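PDB 3GFV: petrobactin-binding protein YclQ from Bacillus subtilis subsp. subtilis str. 168, which selectively binds iron-free and ferric petrobactin and the precursor 3,4-dihydroxybenzoic acid, as the solute-binding part of the YclNOPQ transporter for ferric petrobactin. Local coordinates for residues T47-I56 and I139-V149. Residues are numbered along the deposited sequence; the frame is centred on the assembly and turned at random.
Sequences TLDKLGLDDI and IGKIFDKEDKV
Leu51 reaches between Ile139, Lys148 and Val149 with its two methyls: CD1 lies 3.8 Å from Ile139 CG2, while Leu51 CD2 presses on the aliphatic part of Lys148, a tight 3.4 Å from Lys148 CG. Leu51 and Lys148 run past each other in opposite directions. Beside them, three aliphatic groups gather round Phe143: Leu48 CD2 is 3.5 Å from Phe143 CE2, Leu53 CD1 approaches Phe143 CG and the adjoining CB, and Ile56 CD1 meets Phe143 CE1 at 3.6 Å. Ile142 CG2 lies above one face of the ring, offset toward its rim, and Val37 of the parallel sheet also touches Phe143. One polar link spans the contact, from Lys145 NZ to Leu51 O at 3.1 Å, with a C=O...N angle of 164°. A bend at chi2 (-79°) directs the lysine chain there. Leu51 directly follows helix 42-50, and Gly52, at positive phi, forms a Schellman motif; Lys145 is the N-cap residue of helix 146-170. Lys148 NZ forms a salt bridge with Glu152. The contact thus joins the end of helix 42-50 to the turn between helix 128-142 and the interlobe helix 146-170 through an apolar core, with an ammonium group that probably complements the partial negative charge of a helix C-terminus.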
ATOM      1  N   THR A  47     -10.765  -1.455  -0.208  1.00 22.97           N
ATOM      2  CA  THR A  47     -11.683  -1.400   0.928  1.00 21.43           C
ATOM      3  C   THR A  47     -13.121  -1.324   0.409  1.00 22.85           C
ATOM      4  O   THR A  47     -13.973  -2.071   0.860  1.00 22.09           O
ATOM      5  CB  THR A  47     -11.362  -0.241   1.891  1.00 20.64           C
ATOM      6  OG1 THR A  47     -10.092  -0.485   2.524  1.00 21.54           O
ATOM      7  CG2 THR A  47     -12.452  -0.094   2.993  1.00 22.53           C
ATOM      8  N   LEU A  48     -13.383  -0.452  -0.560  1.00 22.73           N
ATOM      9  CA  LEU A  48     -14.716  -0.405  -1.151  1.00 26.59           C
ATOM     10  C   LEU A  48     -15.124  -1.788  -1.671  1.00 26.97           C
ATOM     11  O   LEU A  48     -16.258  -2.232  -1.469  1.00 26.58           O
ATOM     12  CB  LEU A  48     -14.751   0.645  -2.265  1.00 21.83           C
ATOM     13  CG  LEU A  48     -14.616   2.096  -1.815  1.00 26.93           C
ATOM     14  CD1 LEU A  48     -14.455   3.016  -3.034  1.00 24.71           C
ATOM     15  CD2 LEU A  48     -15.822   2.526  -0.975  1.00 26.65           C
ATOM     16  N   ASP A  49     -14.192  -2.486  -2.321  1.00 27.14           N
ATOM     17  CA  ASP A  49     -14.484  -3.806  -2.866  1.00 24.66           C
ATOM     18  C   ASP A  49     -14.826  -4.807  -1.762  1.00 24.46           C
ATOM     19  O   ASP A  49     -15.783  -5.568  -1.888  1.00 29.50           O
ATOM     20  CB  ASP A  49     -13.315  -4.345  -3.691  1.00 27.20           C
ATOM     21  CG  ASP A  49     -13.620  -5.701  -4.309  1.00 30.95           C
ATOM     22  OD1 ASP A  49     -14.417  -5.746  -5.272  1.00 30.06           O
ATOM     23  OD2 ASP A  49     -13.074  -6.723  -3.825  1.00 33.96           O
ATOM     24  N   LYS A  50     -14.032  -4.809  -0.691  1.00 25.18           N
ATOM     25  CA  LYS A  50     -14.258  -5.724   0.427  1.00 24.64           C
ATOM     26  C   LYS A  50     -15.642  -5.498   1.048  1.00 31.24           C
ATOM     27  O   LYS A  50     -16.291  -6.432   1.536  1.00 31.18           O
ATOM     28  CB  LYS A  50     -13.174  -5.526   1.485  1.00 24.00           C
ATOM     29  CG  LYS A  50     -13.316  -6.421   2.714  1.00 36.61           C
ATOM     30  CD  LYS A  50     -13.026  -7.871   2.365  1.00 42.81           C
ATOM     31  CE  LYS A  50     -13.269  -8.801   3.554  1.00 50.57           C
ATOM     32  NZ  LYS A  50     -13.415 -10.222   3.106  1.00 54.69           N
ATOM     33  N   LEU A  51     -16.096  -4.252   1.024  1.00 29.46           N
ATOM     34  CA  LEU A  51     -17.370  -3.892   1.635  1.00 26.55           C
ATOM     35  C   LEU A  51     -18.532  -4.114   0.667  1.00 33.34           C
ATOM     36  O   LEU A  51     -19.672  -3.803   0.990  1.00 32.85           O
ATOM     37  CB  LEU A  51     -17.343  -2.434   2.094  1.00 24.60           C
ATOM     38  CG  LEU A  51     -16.244  -2.127   3.108  1.00 32.04           C
ATOM     39  CD1 LEU A  51     -16.206  -0.647   3.424  1.00 33.43           C
ATOM     40  CD2 LEU A  51     -16.448  -2.945   4.366  1.00 38.62           C
ATOM     41  N   GLY A  52     -18.234  -4.645  -0.516  1.00 28.23           N
ATOM     42  CA  GLY A  52     -19.258  -4.910  -1.514  1.00 28.41           C
ATOM     43  C   GLY A  52     -19.798  -3.649  -2.160  1.00 31.44           C
ATOM     44  O   GLY A  52     -20.984  -3.560  -2.465  1.00 32.02           O
ATOM     45  N   LEU A  53     -18.936  -2.663  -2.382  1.00 27.90           N
ATOM     46  CA  LEU A  53     -19.395  -1.387  -2.926  1.00 29.06           C
ATOM     47  C   LEU A  53     -18.894  -1.111  -4.343  1.00 28.54           C
ATOM     48  O   LEU A  53     -18.795   0.048  -4.730  1.00 29.13           O
ATOM     49  CB  LEU A  53     -18.957  -0.234  -2.021  1.00 24.85           C
ATOM     50  CG  LEU A  53     -19.605  -0.228  -0.632  1.00 30.16           C
ATOM     51  CD1 LEU A  53     -18.833   0.676   0.304  1.00 30.76           C
ATOM     52  CD2 LEU A  53     -21.072   0.211  -0.741  1.00 32.38           C
ATOM     53  N   ASP A  54     -18.592  -2.161  -5.106  1.00 27.56           N
ATOM     54  CA  ASP A  54     -18.065  -1.990  -6.478  1.00 27.38           C
ATOM     55  C   ASP A  54     -19.004  -1.099  -7.308  1.00 32.54           C
ATOM     56  O   ASP A  54     -18.571  -0.308  -8.156  1.00 30.44           O
ATOM     57  CB  ASP A  54     -17.951  -3.348  -7.198  1.00 35.82           C
ATOM     58  CG  ASP A  54     -16.834  -4.227  -6.661  1.00 39.64           C
ATOM     59  OD1 ASP A  54     -16.825  -5.436  -6.990  1.00 46.18           O
ATOM     60  OD2 ASP A  54     -15.974  -3.726  -5.924  1.00 35.68           O
ATOM     61  N   ASP A  55     -20.303  -1.236  -7.056  1.00 30.95           N
ATOM     62  CA  ASP A  55     -21.310  -0.577  -7.878  1.00 35.13           C
ATOM     63  C   ASP A  55     -21.243   0.942  -7.838  1.00 36.03           C
ATOM     64  O   ASP A  55     -21.760   1.602  -8.738  1.00 35.63           O
ATOM     65  CB  ASP A  55     -22.720  -1.025  -7.479  1.00 41.33           C
ATOM     66  CG  ASP A  55     -23.025  -2.432  -7.925  1.00 56.20           C
ATOM     67  OD1 ASP A  55     -22.267  -2.967  -8.767  1.00 58.56           O
ATOM     68  OD2 ASP A  55     -24.023  -3.006  -7.434  1.00 65.08           O
ATOM     69  N   ILE A  56     -20.629   1.502  -6.802  1.00 24.85           N
ATOM     70  CA  ILE A  56     -20.625   2.958  -6.683  1.00 24.62           C
ATOM     71  C   ILE A  56     -19.285   3.581  -7.103  1.00 23.38           C
ATOM     72  O   ILE A  56     -19.066   4.784  -6.962  1.00 27.51           O
ATOM     73  CB  ILE A  56     -21.135   3.446  -5.295  1.00 28.40           C
ATOM     74  CG1 ILE A  56     -20.339   2.802  -4.150  1.00 26.87           C
ATOM     75  CG2 ILE A  56     -22.623   3.124  -5.138  1.00 31.61           C
ATOM     76  CD1 ILE A  56     -18.868   3.286  -4.079  1.00 24.51           C
ATOM     77  N   ILE A 139     -14.320   5.403   5.456  1.00 25.69           N
ATOM     78  CA  ILE A 139     -15.101   4.729   4.425  1.00 23.79           C
ATOM     79  C   ILE A 139     -16.350   4.072   5.023  1.00 28.88           C
ATOM     80  O   ILE A 139     -17.453   4.185   4.483  1.00 28.87           O
ATOM     81  CB  ILE A 139     -14.231   3.730   3.637  1.00 24.12           C
ATOM     82  CG1 ILE A 139     -13.186   4.510   2.834  1.00 24.99           C
ATOM     83  CG2 ILE A 139     -15.087   2.884   2.717  1.00 23.95           C
ATOM     84  CD1 ILE A 139     -12.179   3.640   2.078  1.00 22.15           C
ATOM     85  N   GLY A 140     -16.184   3.409   6.161  1.00 27.09           N
ATOM     86  CA  GLY A 140     -17.330   2.843   6.860  1.00 26.58           C
ATOM     87  C   GLY A 140     -18.426   3.855   7.146  1.00 29.20           C
ATOM     88  O   GLY A 140     -19.621   3.578   6.963  1.00 28.19           O
ATOM     89  N   LYS A 141     -18.026   5.033   7.611  1.00 26.97           N
ATOM     90  CA  LYS A 141     -19.001   6.067   7.965  1.00 30.37           C
ATOM     91  C   LYS A 141     -19.722   6.606   6.739  1.00 30.08           C
ATOM     92  O   LYS A 141     -20.951   6.806   6.769  1.00 27.95           O
ATOM     93  CB  LYS A 141     -18.330   7.213   8.725  1.00 33.16           C
ATOM     94  CG  LYS A 141     -18.012   6.892  10.183  1.00 40.85           C
ATOM     95  CD  LYS A 141     -17.034   7.917  10.758  1.00 57.56           C
ATOM     96  CE  LYS A 141     -16.709   7.643  12.225  1.00 67.75           C
ATOM     97  NZ  LYS A 141     -16.199   6.261  12.471  1.00 70.34           N
ATOM     98  N   ILE A 142     -18.974   6.842   5.664  1.00 28.35           N
ATOM     99  CA  ILE A 142     -19.567   7.392   4.444  1.00 25.82           C
ATOM    100  C   ILE A 142     -20.615   6.459   3.831  1.00 29.52           C
ATOM    101  O   ILE A 142     -21.664   6.909   3.351  1.00 30.62           O
ATOM    102  CB  ILE A 142     -18.485   7.723   3.379  1.00 23.92           C
ATOM    103  CG1 ILE A 142     -17.639   8.906   3.853  1.00 26.57           C
ATOM    104  CG2 ILE A 142     -19.143   8.030   2.029  1.00 22.79           C
ATOM    105  CD1 ILE A 142     -16.276   9.026   3.172  1.00 25.23           C
ATOM    106  N   PHE A 143     -20.337   5.159   3.853  1.00 29.45           N
ATOM    107  CA  PHE A 143     -21.206   4.166   3.203  1.00 33.88           C
ATOM    108  C   PHE A 143     -22.058   3.312   4.134  1.00 33.88           C
ATOM    109  O   PHE A 143     -22.606   2.285   3.719  1.00 34.39           O
ATOM    110  CB  PHE A 143     -20.353   3.264   2.303  1.00 30.03           C
ATOM    111  CG  PHE A 143     -19.641   4.012   1.221  1.00 28.03           C
ATOM    112  CD1 PHE A 143     -20.271   4.261   0.006  1.00 28.74           C
ATOM    113  CD2 PHE A 143     -18.342   4.481   1.410  1.00 24.48           C
ATOM    114  CE1 PHE A 143     -19.614   4.959  -1.003  1.00 24.42           C
ATOM    115  CE2 PHE A 143     -17.684   5.180   0.403  1.00 30.31           C
ATOM    116  CZ  PHE A 143     -18.333   5.424  -0.805  1.00 28.41           C
ATOM    117  N   ASP A 144     -22.186   3.737   5.389  1.00 29.19           N
ATOM    118  CA  ASP A 144     -22.988   3.020   6.362  1.00 29.54           C
ATOM    119  C   ASP A 144     -22.545   1.570   6.507  1.00 33.94           C
ATOM    120  O   ASP A 144     -23.378   0.655   6.489  1.00 35.91           O
ATOM    121  CB  ASP A 144     -24.472   3.071   5.934  1.00 39.24           C
ATOM    122  CG  ASP A 144     -25.381   3.544   7.037  1.00 61.10           C
ATOM    123  OD1 ASP A 144     -24.881   4.156   8.005  1.00 66.33           O
ATOM    124  OD2 ASP A 144     -26.608   3.319   6.926  1.00 67.59           O
ATOM    125  N   LYS A 145     -21.235   1.366   6.664  1.00 25.83           N
ATOM    126  CA  LYS A 145     -20.652   0.039   6.827  1.00 30.68           C
ATOM    127  C   LYS A 145     -19.754   0.025   8.059  1.00 30.13           C
ATOM    128  O   LYS A 145     -18.732  -0.685   8.105  1.00 31.94           O
ATOM    129  CB  LYS A 145     -19.804  -0.309   5.602  1.00 34.02           C
ATOM    130  CG  LYS A 145     -20.583  -0.421   4.303  1.00 37.53           C
ATOM    131  CD  LYS A 145     -21.292  -1.752   4.215  1.00 36.78           C
ATOM    132  CE  LYS A 145     -21.991  -1.902   2.868  1.00 48.36           C
ATOM    133  NZ  LYS A 145     -22.287  -3.335   2.572  1.00 54.97           N
ATOM    134  N   GLU A 146     -20.119   0.827   9.049  1.00 33.23           N
ATOM    135  CA  GLU A 146     -19.286   0.983  10.240  1.00 36.14           C
ATOM    136  C   GLU A 146     -19.049  -0.342  10.967  1.00 34.90           C
ATOM    137  O   GLU A 146     -17.924  -0.637  11.371  1.00 35.49           O
ATOM    138  CB  GLU A 146     -19.880   2.048  11.174  1.00 41.73           C
ATOM    139  CG  GLU A 146     -19.858   3.441  10.540  1.00 39.62           C
ATOM    140  CD  GLU A 146     -20.713   4.461  11.267  1.00 50.28           C
ATOM    141  OE1 GLU A 146     -21.796   4.798  10.746  1.00 51.54           O
ATOM    142  OE2 GLU A 146     -20.304   4.929  12.353  1.00 55.20           O
ATOM    143  N   ASP A 147     -20.086  -1.159  11.112  1.00 33.25           N
ATOM    144  CA  ASP A 147     -19.904  -2.433  11.802  1.00 37.56           C
ATOM    145  C   ASP A 147     -19.023  -3.409  11.020  1.00 33.12           C
ATOM    146  O   ASP A 147     -18.180  -4.090  11.596  1.00 32.61           O
ATOM    147  CB  ASP A 147     -21.241  -3.077  12.141  1.00 45.00           C
ATOM    148  CG  ASP A 147     -22.004  -2.298  13.180  1.00 57.34           C
ATOM    149  OD1 ASP A 147     -21.353  -1.575  13.970  1.00 55.77           O
ATOM    150  OD2 ASP A 147     -23.248  -2.413  13.207  1.00 65.27           O
ATOM    151  N   LYS A 148     -19.239  -3.508   9.716  1.00 32.31           N
ATOM    152  CA  LYS A 148     -18.387  -4.353   8.886  1.00 28.67           C
ATOM    153  C   LYS A 148     -16.934  -3.916   8.995  1.00 28.56           C
ATOM    154  O   LYS A 148     -16.035  -4.748   9.145  1.00 29.73           O
ATOM    155  CB  LYS A 148     -18.859  -4.300   7.433  1.00 33.07           C
ATOM    156  CG  LYS A 148     -18.013  -5.090   6.463  1.00 36.47           C
ATOM    157  CD  LYS A 148     -18.127  -6.577   6.653  1.00 37.90           C
ATOM    158  CE  LYS A 148     -17.528  -7.305   5.469  1.00 44.98           C
ATOM    159  NZ  LYS A 148     -17.340  -8.738   5.781  1.00 41.22           N
ATOM    160  N   VAL A 149     -16.688  -2.611   8.930  1.00 26.93           N
ATOM    161  CA  VAL A 149     -15.305  -2.139   9.041  1.00 29.87           C
ATOM    162  C   VAL A 149     -14.719  -2.490  10.406  1.00 26.88           C
ATOM    163  O   VAL A 149     -13.583  -2.952  10.501  1.00 29.09           O
ATOM    164  CB  VAL A 149     -15.181  -0.635   8.773  1.00 28.26           C
ATOM    165  CG1 VAL A 149     -13.790  -0.136   9.158  1.00 27.77           C
ATOM    166  CG2 VAL A 149     -15.457  -0.335   7.285  1.00 25.54           C
TER